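Local coordinates for protein yeast Cdc13 OB4 (Candida glabrata, PDB 3RMH) that forms, as the C-terminal OB-fold domain of a yeast telomere protein, a dimer, and probably helps the full-length protein bind DNA, at residues D13-I16 against S17-N20. The protein carries 2 engineered substitutions. Numbering follows the deposited sequence.
Sequences DHNI and SQLN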
# COMPACT_ATOMS: atom_id res chain seq x y z
N ASP B 13 -7.77 -16.22 -12.40
CA ASP B 13 -6.87 -16.28 -11.25
C ASP B 13 -7.20 -15.12 -10.31
O ASP B 13 -7.43 -14.00 -10.76
CB ASP B 13 -5.41 -16.18 -11.69
CG ASP B 13 -4.99 -17.35 -12.56
OD1 ASP B 13 -4.38 -18.29 -12.02
OD2 ASP B 13 -5.26 -17.32 -13.78
N HIS B 14 -7.20 -15.39 -9.01
CA HIS B 14 -7.62 -14.36 -8.06
C HIS B 14 -6.93 -14.41 -6.70
O HIS B 14 -7.26 -13.62 -5.81
CB HIS B 14 -9.14 -14.39 -7.88
CG HIS B 14 -9.67 -15.74 -7.48
ND1 HIS B 14 -9.98 -16.71 -8.40
CD2 HIS B 14 -9.95 -16.25 -6.26
CE1 HIS B 14 -10.43 -17.78 -7.76
NE2 HIS B 14 -10.42 -17.53 -6.46
N ASN B 15 -5.99 -15.33 -6.50
CA ASN B 15 -5.30 -15.34 -5.23
C ASN B 15 -4.51 -14.04 -5.13
O ASN B 15 -3.50 -13.86 -5.80
CB ASN B 15 -4.39 -16.56 -5.11
CG ASN B 15 -3.75 -16.67 -3.73
OD1 ASN B 15 -3.36 -15.67 -3.13
ND2 ASN B 15 -3.65 -17.89 -3.22
N ILE B 16 -4.99 -13.12 -4.30
CA ILE B 16 -4.39 -11.80 -4.17
C ILE B 16 -2.95 -11.87 -3.68
O ILE B 16 -2.09 -11.14 -4.16
CB ILE B 16 -5.25 -10.90 -3.24
CG1 ILE B 16 -6.36 -10.25 -4.06
CG2 ILE B 16 -4.39 -9.85 -2.54
CD1 ILE B 16 -7.35 -9.46 -3.21
N SER B 17 -2.69 -12.77 -2.73
CA SER B 17 -1.33 -13.00 -2.26
C SER B 17 -0.40 -13.35 -3.41
O SER B 17 0.75 -12.89 -3.46
CB SER B 17 -1.32 -14.13 -1.23
OG SER B 17 0.02 -14.54 -0.96
N GLN B 18 -0.89 -14.16 -4.35
CA GLN B 18 -0.11 -14.53 -5.52
C GLN B 18 0.08 -13.35 -6.47
O GLN B 18 1.14 -13.20 -7.08
CB GLN B 18 -0.77 -15.70 -6.27
CG GLN B 18 -0.90 -16.96 -5.43
CD GLN B 18 -1.36 -18.17 -6.23
OE1 GLN B 18 -1.78 -18.04 -7.38
NE2 GLN B 18 -1.27 -19.35 -5.63
N LEU B 19 -0.94 -12.50 -6.59
CA LEU B 19 -0.87 -11.35 -7.47
C LEU B 19 0.15 -10.34 -6.95
O LEU B 19 0.87 -9.72 -7.73
CB LEU B 19 -2.23 -10.68 -7.59
CG LEU B 19 -3.35 -11.48 -8.27
CD1 LEU B 19 -4.62 -10.67 -8.33
CD2 LEU B 19 -2.91 -11.88 -9.67
N ASN B 20 0.21 -10.19 -5.63
CA ASN B 20 1.15 -9.23 -5.03
C ASN B 20 2.60 -9.64 -5.18
O ASN B 20 3.50 -8.84 -4.96
CB ASN B 20 0.84 -9.01 -3.55
CG ASN B 20 -0.26 -8.01 -3.34
OD1 ASN B 20 -0.36 -7.02 -4.07
ND2 ASN B 20 -1.11 -8.25 -2.34
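The side-chain amides of N15 and Q18 lie stacked, their planes only 4° apart. One face of the N15 amide is covered by Q18, whose long, flexible chain reaches back to lay its own amide flat there: its CG lies over N15 CG (3.3 Å) and the amide follows, offset, while the two chains cross at about a right angle. From that same side Q18 N donates to N15 OD1 (3.1 Å), well above the carbonyl plane. This is the N-cap bond: asparagine is short enough to fold back on a first-turn amide that has no earlier helical carbonyl. With CG anti to the backbone N (chi1 -174°), N15 directs OD1 over that turn. The helix proper starts as L19 N donates to N15 O (3.0 Å) and N20 N to I16 O (2.9 Å). An amide suits buried N20 because its ND2 meets two backbone carbonyls, of V65 and I67. Branched I16 and L19 suit the buried side: I16 packs on V34 and L19 on Y30, both of strand 28-42. The short helix follows strand 9-11 and lies against the OB-fold sheet; S17 packs on H21 and N20 on P64 of the second subunit, to which the N20 backbone also hydrogen-bonds.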